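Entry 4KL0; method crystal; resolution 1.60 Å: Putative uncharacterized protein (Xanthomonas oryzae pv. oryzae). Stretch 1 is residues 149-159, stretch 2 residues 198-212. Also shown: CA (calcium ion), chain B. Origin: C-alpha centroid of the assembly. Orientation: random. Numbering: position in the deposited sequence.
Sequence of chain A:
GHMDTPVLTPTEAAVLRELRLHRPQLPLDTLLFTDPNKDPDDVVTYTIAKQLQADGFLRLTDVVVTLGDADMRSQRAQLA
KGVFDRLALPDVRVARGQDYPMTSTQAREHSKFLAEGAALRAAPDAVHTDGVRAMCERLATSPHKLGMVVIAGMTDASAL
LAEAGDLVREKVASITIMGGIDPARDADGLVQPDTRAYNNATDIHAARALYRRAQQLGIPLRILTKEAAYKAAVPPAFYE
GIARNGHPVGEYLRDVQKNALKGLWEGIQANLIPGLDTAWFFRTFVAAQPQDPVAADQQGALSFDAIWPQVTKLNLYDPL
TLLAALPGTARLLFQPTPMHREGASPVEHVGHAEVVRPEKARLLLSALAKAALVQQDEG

Stretch 1 149-159: VVIAGMTDASA
Stretch 2 198-212: YNNATDIHAARALYR

How does stretch 1 enter the contact? Val-149 and Val-150 run as strand, and the CA-to-CB bond of Val-150 (chi1 t) points toward stretch 2, with CG2 4.5 Å from Leu-210 CD2. That of Ile-151 (phi/psi -127/34, chi1 p, chi2 t) points away, and Ile-151 O lies 2.4 Å from the calcium ion. Waters 3 and 4 also bind the ion; water 3 accepts from Asn-199 ND2 at 2.9 Å and water 4 donates to Asn-199 OD1 at 2.7 Å, so Asn-199 (chi1 m) reaches the metal through water.

Why is the backbone so close at Gly-153? Ala-152 is extended (-164/-168), its CA 3.3 Å from Asn-199 OD1, and Gly-153 (-64/162) follows with its CA 4.6 Å from Asn-199 CA. Gly-153 CA makes a C-H...O contact with Asn-199 O at 3.4 Å; an ideal CB here would lie 2.6 Å from Thr-202 CG2, a clash.

What does Met-154 fill? The CA-to-CB bond of this N-cap residue (-110/18; chi1 -85°, chi2 151°, chi3 -96°) points toward stretch 2, and the residue has the largest covered area, 113 Å². Its CG lies 3.4 Å from Leu-210 CD2, its CE 3.3 Å from Asn-200 OD1, and its SD 3.8 Å from Tyr-211 CE1, at the ring edge. Water 2 accepts from Met-154 N at 2.8 Å.

How do the helices then pack? The axes of helices 155-159 and 204-212 approach to 8.3 Å, and their N-to-C directions differ by 38°. Thr-155 (chi1 m) donates from OG1 to Asp-203 OD2 at 2.7 Å, while Asp-203 OD1 caps its own helix, accepting from Ala-206 N at 3.1 Å. Thr-155 CA is 3.6 Å from Ala-206 CB. Ala-157 CB lies 3.9 Å from Leu-210 CD2, and Ser-158 (chi1 t) sets OG 3.3 Å from Ala-209 CB.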

# COMPACT_ATOMS: atom_id res chain seq x y z
N VAL A 149 -8.76 2.78 0.44
CA VAL A 149 -7.69 1.78 0.41
C VAL A 149 -6.73 2.04 1.56
O VAL A 149 -6.18 3.17 1.71
CB VAL A 149 -6.96 1.87 -0.94
CG1 VAL A 149 -5.80 0.87 -0.91
CG2 VAL A 149 -7.94 1.54 -2.13
N VAL A 150 -6.55 1.03 2.40
CA VAL A 150 -5.74 1.22 3.63
C VAL A 150 -4.49 0.40 3.52
O VAL A 150 -4.52 -0.82 3.47
CB VAL A 150 -6.56 0.80 4.87
CG1 VAL A 150 -5.72 0.88 6.13
CG2 VAL A 150 -7.88 1.62 4.91
N ILE A 151 -3.33 1.10 3.46
CA ILE A 151 -2.06 0.40 3.35
C ILE A 151 -1.15 0.90 4.46
O ILE A 151 0.04 0.89 4.28
CB ILE A 151 -1.41 0.60 1.97
CG1 ILE A 151 -1.34 2.09 1.55
CG2 ILE A 151 -2.25 -0.16 0.90
CD1 ILE A 151 -0.57 2.34 0.26
N ALA A 152 -1.72 1.22 5.61
CA ALA A 152 -0.98 1.66 6.80
C ALA A 152 -1.87 1.54 7.99
O ALA A 152 -2.96 0.99 7.84
CB ALA A 152 -0.53 3.17 6.65
N GLY A 153 -1.46 2.13 9.13
CA GLY A 153 -2.27 2.10 10.35
C GLY A 153 -3.56 2.85 10.12
O GLY A 153 -3.71 3.68 9.18
N MET A 154 -4.54 2.58 10.98
CA MET A 154 -5.89 2.96 10.66
C MET A 154 -6.40 4.11 11.52
O MET A 154 -7.61 4.36 11.51
CB MET A 154 -6.78 1.72 10.81
CG MET A 154 -6.75 0.90 9.51
SD MET A 154 -7.02 -0.91 9.64
CE MET A 154 -5.33 -1.43 9.66
N THR A 155 -5.52 4.87 12.18
CA THR A 155 -5.98 6.02 13.02
C THR A 155 -6.92 6.95 12.23
O THR A 155 -8.02 7.33 12.70
CB THR A 155 -4.75 6.82 13.41
OG1 THR A 155 -3.84 5.96 14.09
CG2 THR A 155 -5.11 8.03 14.25
N ASP A 156 -6.50 7.34 11.04
CA ASP A 156 -7.30 8.28 10.21
C ASP A 156 -8.47 7.63 9.49
O ASP A 156 -9.55 8.27 9.33
CB ASP A 156 -6.38 9.02 9.24
CG ASP A 156 -5.22 9.62 9.98
OD1 ASP A 156 -5.47 10.49 10.86
OD2 ASP A 156 -4.08 9.23 9.75
N ALA A 157 -8.29 6.41 8.98
CA ALA A 157 -9.41 5.74 8.36
C ALA A 157 -10.54 5.54 9.36
O ALA A 157 -11.69 5.68 9.00
CB ALA A 157 -8.96 4.37 7.74
N SER A 158 -10.19 5.21 10.59
CA SER A 158 -11.24 5.01 11.60
C SER A 158 -11.83 6.38 11.93
O SER A 158 -13.07 6.48 12.06
CB SER A 158 -10.63 4.38 12.84
OG SER A 158 -11.59 4.33 13.90
N ALA A 159 -10.98 7.42 12.07
CA ALA A 159 -11.48 8.80 12.29
C ALA A 159 -12.50 9.22 11.24
O ALA A 159 -13.48 9.90 11.56
CB ALA A 159 -10.34 9.82 12.38
N TYR A 198 1.10 -6.04 10.81
CA TYR A 198 1.81 -4.76 11.00
C TYR A 198 0.87 -3.55 11.00
O TYR A 198 0.91 -2.69 11.92
CB TYR A 198 2.89 -4.60 9.89
CG TYR A 198 3.73 -3.33 10.07
CD1 TYR A 198 4.97 -3.37 10.71
CD2 TYR A 198 3.28 -2.12 9.59
CE1 TYR A 198 5.74 -2.21 10.89
CE2 TYR A 198 4.00 -0.95 9.76
CZ TYR A 198 5.25 -1.00 10.42
OH TYR A 198 5.96 0.18 10.59
N ASN A 199 0.04 -3.45 9.97
CA ASN A 199 -0.82 -2.26 9.87
C ASN A 199 -1.86 -2.20 10.98
O ASN A 199 -2.28 -1.16 11.42
CB ASN A 199 -1.49 -2.11 8.53
CG ASN A 199 -0.46 -1.76 7.45
OD1 ASN A 199 0.58 -1.11 7.78
ND2 ASN A 199 -0.68 -2.21 6.21
N ASN A 200 -2.34 -3.36 11.41
CA ASN A 200 -3.29 -3.28 12.51
C ASN A 200 -2.60 -2.83 13.80
O ASN A 200 -3.17 -2.03 14.56
CB ASN A 200 -3.91 -4.65 12.80
CG ASN A 200 -4.76 -5.20 11.67
OD1 ASN A 200 -5.38 -4.49 10.88
ND2 ASN A 200 -4.85 -6.53 11.65
N ALA A 201 -1.38 -3.35 14.03
CA ALA A 201 -0.58 -3.10 15.26
C ALA A 201 -0.07 -1.66 15.38
O ALA A 201 0.20 -1.22 16.51
CB ALA A 201 0.57 -4.04 15.31
N THR A 202 -0.07 -0.92 14.27
CA THR A 202 0.31 0.51 14.33
C THR A 202 -0.58 1.26 15.32
O THR A 202 -0.07 2.05 16.14
CB THR A 202 0.25 1.18 12.94
OG1 THR A 202 1.25 0.60 12.08
CG2 THR A 202 0.52 2.69 13.09
N ASP A 203 -1.90 1.01 15.26
CA ASP A 203 -2.84 1.60 16.23
C ASP A 203 -3.97 0.56 16.32
O ASP A 203 -4.93 0.58 15.53
CB ASP A 203 -3.33 2.96 15.74
CG ASP A 203 -4.38 3.61 16.65
OD1 ASP A 203 -4.87 2.94 17.61
OD2 ASP A 203 -4.73 4.78 16.35
N ILE A 204 -3.83 -0.34 17.29
CA ILE A 204 -4.74 -1.50 17.31
C ILE A 204 -6.18 -1.10 17.66
O ILE A 204 -7.11 -1.76 17.16
CB ILE A 204 -4.21 -2.62 18.19
CG1 ILE A 204 -5.03 -3.90 17.95
CG2 ILE A 204 -4.30 -2.17 19.65
CD1 ILE A 204 -5.00 -4.41 16.53
N HIS A 205 -6.37 -0.06 18.48
CA HIS A 205 -7.73 0.39 18.85
C HIS A 205 -8.41 0.99 17.67
O HIS A 205 -9.59 0.72 17.44
CB HIS A 205 -7.69 1.39 20.01
CG HIS A 205 -6.91 0.86 21.17
ND1 HIS A 205 -7.25 -0.34 21.78
CD2 HIS A 205 -5.74 1.26 21.73
CE1 HIS A 205 -6.34 -0.62 22.70
NE2 HIS A 205 -5.43 0.34 22.70
N ALA A 206 -7.69 1.82 16.91
CA ALA A 206 -8.27 2.30 15.64
C ALA A 206 -8.58 1.17 14.65
O ALA A 206 -9.59 1.25 13.95
CB ALA A 206 -7.32 3.30 14.97
N ALA A 207 -7.71 0.14 14.55
CA ALA A 207 -8.00 -1.00 13.67
C ALA A 207 -9.27 -1.72 14.15
O ALA A 207 -10.11 -2.07 13.33
CB ALA A 207 -6.88 -1.99 13.62
N ARG A 208 -9.40 -1.95 15.45
CA ARG A 208 -10.65 -2.57 15.92
C ARG A 208 -11.86 -1.68 15.59
O ARG A 208 -12.92 -2.20 15.23
CB ARG A 208 -10.56 -2.81 17.43
CG ARG A 208 -9.56 -3.84 17.75
CD ARG A 208 -9.35 -4.08 19.26
NE ARG A 208 -8.53 -5.27 19.36
CZ ARG A 208 -7.61 -5.52 20.27
NH1 ARG A 208 -7.38 -4.63 21.25
NH2 ARG A 208 -6.93 -6.68 20.19
N ALA A 209 -11.74 -0.38 15.78
CA ALA A 209 -12.88 0.51 15.54
C ALA A 209 -13.26 0.43 14.04
O ALA A 209 -14.45 0.45 13.67
CB ALA A 209 -12.54 1.90 15.94
N LEU A 210 -12.26 0.39 13.17
CA LEU A 210 -12.53 0.43 11.73
C LEU A 210 -13.19 -0.85 11.25
O LEU A 210 -14.24 -0.75 10.54
CB LEU A 210 -11.25 0.79 10.91
CG LEU A 210 -11.45 0.83 9.40
CD1 LEU A 210 -12.21 2.09 8.96
CD2 LEU A 210 -10.08 0.77 8.69
N TYR A 211 -12.64 -2.03 11.61
CA TYR A 211 -13.15 -3.32 11.14
C TYR A 211 -14.56 -3.43 11.65
O TYR A 211 -15.47 -3.84 10.91
CB TYR A 211 -12.35 -4.47 11.74
CG TYR A 211 -11.03 -4.83 11.04
CD1 TYR A 211 -10.05 -3.85 10.77
CD2 TYR A 211 -10.71 -6.17 10.71
CE1 TYR A 211 -8.85 -4.20 10.22
CE2 TYR A 211 -9.49 -6.51 10.16
CZ TYR A 211 -8.54 -5.52 9.92
OH TYR A 211 -7.31 -5.84 9.40
N ARG A 212 -14.75 -3.08 12.92
CA ARG A 212 -16.07 -3.18 13.53
C ARG A 212 -17.06 -2.21 12.89
O ARG A 212 -18.16 -2.63 12.53
CB ARG A 212 -15.98 -2.95 15.05
CG ARG A 212 -17.36 -2.80 15.72
CD ARG A 212 -17.22 -2.74 17.25
NE ARG A 212 -16.67 -1.46 17.67
CZ ARG A 212 -15.52 -1.34 18.35
NH1 ARG A 212 -14.83 -2.43 18.69
NH2 ARG A 212 -15.08 -0.13 18.71
CA CA B . 2.42 0.65 3.97
O HOH W 1 1.42 2.31 9.71
O HOH W 2 -4.06 0.53 12.81
O HOH W 3 1.60 -1.88 4.41
O HOH W 4 2.69 -0.06 6.46
O HOH W 5 4.44 -0.81 3.97